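Local coordinates for protein branched-chain-amino-acid aminotransferase (Deinococcus radiodurans, PDB 3UZO) that probably catalyses the pyridoxal phosphate-dependent transfer of the amino group of leucine, valine or isoleucine to 2-oxoglutarate, giving glutamate and the branched-chain 2-oxo acids, at residues Ile34-Leu38 / Ala128-Phe132; Gly72-Phe76 / Phe147-Val151; Cys75-Leu79 / Asn97-Met101. All coordinates share one frame; numbering follows the deposited sequence.

How the interactions relate
Interactions 2 and 3 adjoin, whereas interaction 1 stands apart. Strand 74-83 serves both: Cys75 and Phe76 belong to each, and Val148 CG2 of interaction 2 meets Met101 CE of interaction 3 at 3.6 Å, although the centres lie 12 Å apart. Interaction 2 pairs that strand with strand 141-151 beside the second subunit; interaction 3 sets it on helix 94-107, where Arg100 holds the phosphate of pyridoxal-5'-phosphate. The Phe76 side chain, whose nearest atoms lie about 3 Å from the bound glutamate, places this shared strand in the substrate pocket. Interaction 1 ties residues 34-38 to 128-132 near the surface, its nearest atoms about 11 Å from either of the other contacts.

Interaction 1. Residues Ile34-Leu38 / Ala128-Phe132; sequences IRTDL and ANEHF
Asn129 meets the backbone of Leu38 with both ends of its carboxamide. Asn129 ND2 donates to Leu38 O at 2.7 Å, and Leu38 N donates to Asn129 OD1 at 3.1 Å in a nearly straight bond (167°). In each bond the donor lies in the acceptor's carbonyl plane, on a lone pair, so the two together fix the rotation of the amide. Asn129 ND2 has a second acceptor in Val125 O, one turn back in helix 115-128.

Asp37 receives His131 NE2 at its OD2; the modelled length, 2.5 Å, is doubtfully short. The acceptor lies in the imidazole plane, but the donor stands above the carboxylate plane, 46° out of it. With CG set between its backbone N and carbonyl carbon (chi1 49°), His131 swings its ring to the Asp37 carboxylate. Next to these polar bonds, Thr36 CG2 sits over one face of Phe132, 3.7 Å from the ring centroid, a CH-pi contact. Thr36 OG1 is hydrogen-bonded to Cys169 O.

Asn129 is the first residue to leave helical geometry after helix 115-128: a side-chain amide just past a helix C-terminus here bonds to the backbone N-H and C=O of one residue in the loop that leads into strand 39-45.

Interaction 2. Residues Gly72-Phe76 / Phe147-Val151; sequences GQQCF and FVIGV
Cys75 and Val148 form a hydrogen-bonded antiparallel pair, with both backbone bonds at 3.0 Å: Cys75 N to Val148 O and Val148 N to Cys75 O. A third bond, from Gly150 N to Gln73 O (3.1 Å), extends the pairing past the strand into the inverse gamma turn centred on Gln73. The segment axes run 177° apart and approach to 4.7 Å.

The closest side-chain packing lies at a non-hydrogen-bonded pair. Phe76 and Phe147 touch through their CB atoms at 3.7 Å; chi1 values of 72° and 67° then carry both rings away from the partner strand. The Phe76 ring continues to the bound glutamate and Tyr207, while that of Phe147 meets His70 of the second subunit. The next such pair, Gln74 with Ile149, has CA atoms 4.4 Å apart; beside it, Gln74 CA makes a CA-H...O contact with Val148 O at 3.2 Å.

Side-chain contacts are wider elsewhere: Gln74 CB to Ile149 CG2 and Cys75 SG to Val148 CB both measure 4.0 Å, and Gly150 has no side chain to offer. No side opens to solvent: helix 94-107 covers Cys75 and Val148, and Gln74 reaches Ala68 and Gly72 of the second subunit.

The hydrogen bonds across the contact all run backbone to backbone, which leaves the side chains to other partners: substrate through Phe76, and the dimer interface through Gln74 and Phe147.

Interaction 3. Residues Cys75-Leu79 / Asn97-Met101; sequences CFEGL and NAARM. With PLP (pyridoxal-5'-phosphate), chain C.
Glu77 OE2 takes a nearly straight hydrogen bond from Arg100 NE, 2.7 Å long with an angle of 176° at the hydrogen. The donor lies on the syn lone pair of this oxygen. The other carboxylate oxygen, Glu77 OE1, accepts Arg100 NH2 at 2.8 Å, completing a side-on, two-nitrogen salt bridge. Carboxylate and guanidinium planes are only 26° apart, so the pair of bonds holds the guanidinium group in a defined orientation. Both side chains bend to achieve this: Glu77 turns at chi2 (-58°), and Arg100, extended at first, turns at chi3.

The guanidinium edge also faces the cofactor. Arg100 NH1 donates to O2P of pyridoxal-5'-phosphate at 2.7 Å, while its NH2 adds a weak bond to the same oxygen. A water donates to Gly78 O (2.7 Å) and also to phosphate O1P, connecting the strand with the cofactor; Thr304 is hydrogen-bonded both to Gly78 O and to the cofactor. Pro264 O takes a further hydrogen bond from Arg100 NH1.

Apolar contacts flank the ion pair. Met101 lays its CB against Glu77 CG, and its CG lies 3.9 Å from Cys75 SG; Leu79 lies beside the Asn97 side chain. The buried Glu77 carboxylate is compensated by Arg100, whose guanidinium also serves the phosphate, and its negative charge probably offsets part of the positive charge presented to the cofactor.

Arg100 acts here as a first-shell phosphate ligand positioned by second-shell Glu77, forming part of the cofactor phosphate-binding site of this class-IV aminotransferase.

Interaction 1. Residues Ile34-Leu38 / Ala128-Phe132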
loop_
_atom_site.group_PDB
_atom_site.type_symbol
_atom_site.label_atom_id
_atom_site.label_comp_id
_atom_site.label_asym_id
_atom_site.label_seq_id
_atom_site.Cartn_x
_atom_site.Cartn_y
_atom_site.Cartn_z
ATOM N N ILE A 34 14.898 18.571 -0.188
ATOM C CA ILE A 34 15.832 19.560 0.317
ATOM C C ILE A 34 15.252 19.850 1.690
ATOM O O ILE A 34 14.038 20.071 1.821
ATOM C CB ILE A 34 15.824 20.850 -0.527
ATOM C CG1 ILE A 34 16.440 20.569 -1.901
ATOM C CG2 ILE A 34 16.596 21.943 0.192
ATOM C CD1 ILE A 34 16.413 21.750 -2.844
ATOM N N ARG A 35 16.092 19.829 2.717
ATOM C CA ARG A 35 15.590 20.076 4.055
ATOM C C ARG A 35 15.326 21.546 4.309
ATOM O O ARG A 35 16.235 22.382 4.225
ATOM C CB ARG A 35 16.564 19.537 5.103
ATOM C CG ARG A 35 16.047 19.686 6.528
ATOM C CD ARG A 35 16.946 18.990 7.528
ATOM N NE ARG A 35 16.460 19.156 8.896
ATOM C CZ ARG A 35 16.929 18.479 9.941
ATOM N NH1 ARG A 35 17.901 17.586 9.772
ATOM N NH2 ARG A 35 16.424 18.687 11.152
ATOM N N THR A 36 14.071 21.876 4.597
ATOM C CA THR A 36 13.748 23.262 4.897
ATOM C C THR A 36 13.814 23.397 6.419
ATOM O O THR A 36 14.007 22.404 7.125
ATOM C CB THR A 36 12.366 23.670 4.343
ATOM O OG1 THR A 36 11.391 22.700 4.729
ATOM C CG2 THR A 36 12.417 23.757 2.805
ATOM N N ASP A 37 13.655 24.608 6.933
ATOM C CA ASP A 37 13.796 24.831 8.371
ATOM C C ASP A 37 12.792 24.207 9.341
ATOM O O ASP A 37 13.177 23.503 10.279
ATOM C CB ASP A 37 13.888 26.339 8.648
ATOM C CG ASP A 37 15.084 26.990 7.958
ATOM O OD1 ASP A 37 16.008 26.256 7.541
ATOM O OD2 ASP A 37 15.110 28.236 7.841
ATOM N N LEU A 38 11.508 24.454 9.122
ATOM C CA LEU A 38 10.500 23.958 10.042
ATOM C C LEU A 38 9.317 23.242 9.393
ATOM O O LEU A 38 8.863 23.621 8.307
ATOM C CB LEU A 38 9.974 25.130 10.864
ATOM C CG LEU A 38 11.003 25.842 11.744
ATOM C CD1 LEU A 38 10.482 27.229 12.143
ATOM C CD2 LEU A 38 11.295 24.987 12.961
ATOM N N ALA A 128 6.707 30.133 7.813
ATOM C CA ALA A 128 7.950 29.872 8.537
ATOM C C ALA A 128 9.120 29.523 7.621
ATOM O O ALA A 128 10.270 29.610 8.029
ATOM C CB ALA A 128 7.736 28.756 9.546
ATOM N N ASN A 129 8.819 29.122 6.388
ATOM C CA ASN A 129 9.853 28.758 5.425
ATOM C C ASN A 129 9.749 29.634 4.185
ATOM O O ASN A 129 10.126 29.214 3.090
ATOM C CB ASN A 129 9.696 27.287 5.018
ATOM C CG ASN A 129 9.951 26.328 6.165
ATOM O OD1 ASN A 129 11.098 26.057 6.520
ATOM N ND2 ASN A 129 8.877 25.813 6.757
ATOM N N GLU A 130 9.244 30.855 4.349
ATOM C CA GLU A 130 9.077 31.744 3.202
ATOM C C GLU A 130 10.353 31.989 2.402
ATOM O O GLU A 130 10.296 32.190 1.179
ATOM C CB GLU A 130 8.486 33.087 3.645
ATOM C CG GLU A 130 8.456 34.125 2.541
ATOM C CD GLU A 130 7.735 35.392 2.940
ATOM O OE1 GLU A 130 7.756 36.349 2.142
ATOM O OE2 GLU A 130 7.146 35.429 4.043
ATOM N N HIS A 131 11.497 31.970 3.082
ATOM C CA HIS A 131 12.774 32.192 2.422
ATOM C C HIS A 131 13.160 31.070 1.455
ATOM O O HIS A 131 14.141 31.199 0.722
ATOM C CB HIS A 131 13.893 32.424 3.459
ATOM C CG HIS A 131 13.928 31.412 4.566
ATOM N ND1 HIS A 131 12.885 31.235 5.450
ATOM C CD2 HIS A 131 14.892 30.537 4.942
ATOM C CE1 HIS A 131 13.202 30.291 6.320
ATOM N NE2 HIS A 131 14.415 29.851 6.034
ATOM N N PHE A 132 12.382 29.983 1.447
ATOM C CA PHE A 132 12.630 28.859 0.544
ATOM C C PHE A 132 11.704 28.920 -0.672
ATOM O O PHE A 132 11.769 28.069 -1.555
ATOM C CB PHE A 132 12.420 27.519 1.252
ATOM C CG PHE A 132 13.558 27.112 2.153
ATOM C CD1 PHE A 132 13.452 27.248 3.535
ATOM C CD2 PHE A 132 14.726 26.573 1.619
ATOM C CE1 PHE A 132 14.489 26.852 4.377
ATOM C CE2 PHE A 132 15.773 26.171 2.452
ATOM C CZ PHE A 132 15.652 26.313 3.837
#

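Interaction 2. Residues Gly72-Phe76 / Phe147-Val151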
loop_
_atom_site.group_PDB
_atom_site.type_symbol
_atom_site.label_atom_id
_atom_site.label_comp_id
_atom_site.label_asym_id
_atom_site.label_seq_id
_atom_site.Cartn_x
_atom_site.Cartn_y
_atom_site.Cartn_z
ATOM N N GLY A 72 0.575 -0.366 5.482
ATOM C CA GLY A 72 0.341 0.772 4.611
ATOM C C GLY A 72 -0.721 1.764 5.049
ATOM O O GLY A 72 -1.336 2.413 4.202
ATOM N N GLN A 73 -0.950 1.899 6.352
ATOM C CA GLN A 73 -1.958 2.856 6.806
ATOM C C GLN A 73 -1.308 4.230 6.782
ATOM O O GLN A 73 -0.749 4.702 7.772
ATOM C CB GLN A 73 -2.454 2.518 8.208
ATOM C CG GLN A 73 -3.564 3.451 8.672
ATOM C CD GLN A 73 -4.275 2.948 9.909
ATOM O OE1 GLN A 73 -3.639 2.598 10.910
ATOM N NE2 GLN A 73 -5.609 2.910 9.850
ATOM N N GLN A 74 -1.396 4.861 5.622
ATOM C CA GLN A 74 -0.768 6.150 5.394
ATOM C C GLN A 74 -1.439 6.789 4.182
ATOM O O GLN A 74 -1.922 6.090 3.295
ATOM C CB GLN A 74 0.704 5.904 5.073
ATOM C CG GLN A 74 0.863 5.042 3.800
ATOM C CD GLN A 74 2.292 4.590 3.530
ATOM O OE1 GLN A 74 2.804 4.756 2.419
ATOM N NE2 GLN A 74 2.935 4.004 4.539
ATOM N N CYS A 75 -1.466 8.115 4.142
ATOM C CA CYS A 75 -2.035 8.816 3.006
ATOM C C CYS A 75 -1.355 10.167 2.969
ATOM O O CYS A 75 -0.783 10.610 3.969
ATOM C CB CYS A 75 -3.556 8.966 3.143
ATOM S SG CYS A 75 -4.129 10.193 4.345
ATOM N N PHE A 76 -1.402 10.827 1.825
ATOM C CA PHE A 76 -0.744 12.115 1.728
ATOM C C PHE A 76 -1.361 13.010 0.680
ATOM O O PHE A 76 -2.207 12.590 -0.111
ATOM C CB PHE A 76 0.749 11.917 1.428
ATOM C CG PHE A 76 1.036 11.448 0.019
ATOM C CD1 PHE A 76 1.408 12.354 -0.967
ATOM C CD2 PHE A 76 0.942 10.103 -0.312
ATOM C CE1 PHE A 76 1.688 11.924 -2.270
ATOM C CE2 PHE A 76 1.218 9.661 -1.616
ATOM C CZ PHE A 76 1.590 10.567 -2.588
ATOM N N PHE A 147 0.770 14.791 5.332
ATOM C CA PHE A 147 0.592 13.349 5.357
ATOM C C PHE A 147 0.123 12.879 6.720
ATOM O O PHE A 147 0.335 13.549 7.725
ATOM C CB PHE A 147 1.879 12.615 4.927
ATOM C CG PHE A 147 3.032 12.754 5.885
ATOM C CD1 PHE A 147 3.291 11.764 6.829
ATOM C CD2 PHE A 147 3.896 13.840 5.799
ATOM C CE1 PHE A 147 4.407 11.853 7.675
ATOM C CE2 PHE A 147 5.009 13.943 6.638
ATOM C CZ PHE A 147 5.265 12.945 7.577
ATOM N N VAL A 148 -0.559 11.741 6.723
ATOM C CA VAL A 148 -1.096 11.134 7.934
ATOM C C VAL A 148 -0.658 9.680 7.965
ATOM O O VAL A 148 -0.768 8.968 6.967
ATOM C CB VAL A 148 -2.651 11.195 7.960
ATOM C CG1 VAL A 148 -3.189 10.554 9.240
ATOM C CG2 VAL A 148 -3.111 12.653 7.852
ATOM N N ILE A 149 -0.153 9.248 9.114
ATOM C CA ILE A 149 0.326 7.882 9.282
ATOM C C ILE A 149 -0.160 7.306 10.602
ATOM O O ILE A 149 -0.260 8.026 11.600
ATOM C CB ILE A 149 1.875 7.827 9.287
ATOM C CG1 ILE A 149 2.429 8.849 10.292
ATOM C CG2 ILE A 149 2.413 8.107 7.888
ATOM C CD1 ILE A 149 3.935 8.819 10.460
ATOM N N GLY A 150 -0.460 6.010 10.591
ATOM C CA GLY A 150 -0.897 5.331 11.797
ATOM C C GLY A 150 0.333 4.955 12.607
ATOM O O GLY A 150 1.296 4.402 12.059
ATOM N N VAL A 151 0.319 5.250 13.903
ATOM C CA VAL A 151 1.468 4.939 14.749
ATOM C C VAL A 151 1.070 4.288 16.073
ATOM O O VAL A 151 -0.102 3.968 16.288
ATOM C CB VAL A 151 2.293 6.205 15.037
ATOM C CG1 VAL A 151 2.754 6.841 13.718
ATOM C CG2 VAL A 151 1.469 7.187 15.852
#

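Interaction 3. Residues Cys75-Leu79 / Asn97-Met101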
loop_
_atom_site.group_PDB
_atom_site.type_symbol
_atom_site.label_atom_id
_atom_site.label_comp_id
_atom_site.label_asym_id
_atom_site.label_seq_id
_atom_site.Cartn_x
_atom_site.Cartn_y
_atom_site.Cartn_z
ATOM N N CYS A 75 -1.466 8.115 4.142
ATOM C CA CYS A 75 -2.035 8.816 3.006
ATOM C C CYS A 75 -1.355 10.167 2.969
ATOM O O CYS A 75 -0.783 10.610 3.969
ATOM C CB CYS A 75 -3.556 8.966 3.143
ATOM S SG CYS A 75 -4.129 10.193 4.345
ATOM N N PHE A 76 -1.402 10.827 1.825
ATOM C CA PHE A 76 -0.744 12.115 1.728
ATOM C C PHE A 76 -1.361 13.010 0.680
ATOM O O PHE A 76 -2.207 12.590 -0.111
ATOM C CB PHE A 76 0.749 11.917 1.428
ATOM C CG PHE A 76 1.036 11.448 0.019
ATOM C CD1 PHE A 76 1.408 12.354 -0.967
ATOM C CD2 PHE A 76 0.942 10.103 -0.312
ATOM C CE1 PHE A 76 1.688 11.924 -2.270
ATOM C CE2 PHE A 76 1.218 9.661 -1.616
ATOM C CZ PHE A 76 1.590 10.567 -2.588
ATOM N N GLU A 77 -0.939 14.264 0.705
ATOM C CA GLU A 77 -1.407 15.245 -0.246
ATOM C C GLU A 77 -0.207 15.944 -0.853
ATOM O O GLU A 77 0.935 15.729 -0.433
ATOM C CB GLU A 77 -2.306 16.276 0.435
ATOM C CG GLU A 77 -3.780 15.897 0.428
ATOM C CD GLU A 77 -4.318 15.693 -0.977
ATOM O OE1 GLU A 77 -3.925 16.451 -1.881
ATOM O OE2 GLU A 77 -5.148 14.779 -1.172
ATOM N N GLY A 78 -0.478 16.783 -1.842
ATOM C CA GLY A 78 0.574 17.521 -2.504
ATOM C C GLY A 78 -0.019 18.791 -3.072
ATOM O O GLY A 78 -0.974 18.733 -3.838
ATOM N N LEU A 79 0.519 19.939 -2.670
ATOM C CA LEU A 79 0.036 21.211 -3.169
ATOM C C LEU A 79 1.173 22.212 -3.096
ATOM O O LEU A 79 2.157 21.990 -2.394
ATOM C CB LEU A 79 -1.171 21.711 -2.365
ATOM C CG LEU A 79 -1.013 21.956 -0.869
ATOM C CD1 LEU A 79 -2.110 22.909 -0.421
ATOM C CD2 LEU A 79 -1.077 20.635 -0.106
ATOM N N ASN A 97 -7.546 19.933 -1.467
ATOM C CA ASN A 97 -6.631 18.935 -0.909
ATOM C C ASN A 97 -7.119 18.459 0.452
ATOM O O ASN A 97 -7.039 17.275 0.756
ATOM C CB ASN A 97 -5.227 19.518 -0.737
ATOM C CG ASN A 97 -4.587 19.889 -2.052
ATOM O OD1 ASN A 97 -3.913 19.076 -2.692
ATOM N ND2 ASN A 97 -4.805 21.111 -2.472
ATOM N N ALA A 98 -7.607 19.386 1.278
ATOM C CA ALA A 98 -8.094 19.029 2.608
ATOM C C ALA A 98 -9.253 18.056 2.485
ATOM O O ALA A 98 -9.308 17.058 3.191
ATOM C CB ALA A 98 -8.546 20.274 3.374
ATOM N N ALA A 99 -10.188 18.364 1.593
ATOM C CA ALA A 99 -11.347 17.502 1.388
ATOM C C ALA A 99 -10.907 16.131 0.877
ATOM O O ALA A 99 -11.405 15.093 1.326
ATOM C CB ALA A 99 -12.308 18.152 0.394
ATOM N N ARG A 100 -9.962 16.121 -0.057
ATOM C CA ARG A 100 -9.507 14.851 -0.590
ATOM C C ARG A 100 -8.785 14.019 0.456
ATOM O O ARG A 100 -8.933 12.799 0.486
ATOM C CB ARG A 100 -8.593 15.051 -1.804
ATOM C CG ARG A 100 -8.257 13.740 -2.511
ATOM C CD ARG A 100 -7.573 13.976 -3.839
ATOM N NE ARG A 100 -6.252 14.570 -3.678
ATOM C CZ ARG A 100 -5.503 14.992 -4.692
ATOM N NH1 ARG A 100 -5.958 14.880 -5.937
ATOM N NH2 ARG A 100 -4.306 15.524 -4.463
ATOM N N MET A 101 -8.008 14.662 1.322
ATOM C CA MET A 101 -7.297 13.890 2.324
ATOM C C MET A 101 -8.286 13.310 3.316
ATOM O O MET A 101 -8.014 12.289 3.939
ATOM C CB MET A 101 -6.257 14.733 3.058
ATOM C CG MET A 101 -5.225 13.871 3.771
ATOM S SD MET A 101 -3.871 14.832 4.456
ATOM C CE MET A 101 -4.626 15.363 5.949
HETATM N N1 PLP C . -2.676 10.739 -10.235
HETATM C C2 PLP C . -1.805 10.269 -9.249
HETATM C C2A PLP C . -1.541 8.763 -9.172
HETATM C C3 PLP C . -1.209 11.231 -8.356
HETATM O O3 PLP C . -0.363 10.820 -7.396
HETATM C C4 PLP C . -1.523 12.641 -8.492
HETATM C C4A PLP C . -0.854 13.652 -7.471
HETATM C C5 PLP C . -2.448 13.057 -9.563
HETATM C C6 PLP C . -3.004 12.099 -10.411
HETATM C C5A PLP C . -2.858 14.454 -9.830
HETATM O O4P PLP C . -3.607 15.031 -8.794
HETATM P P PLP C . -3.376 16.545 -8.373
HETATM O O1P PLP C . -1.982 16.796 -7.904
HETATM O O2P PLP C . -4.429 16.731 -7.254
HETATM O O3P PLP C . -3.841 17.360 -9.545
HETATM O O HOH W 1 -1.120 16.335 -5.121
#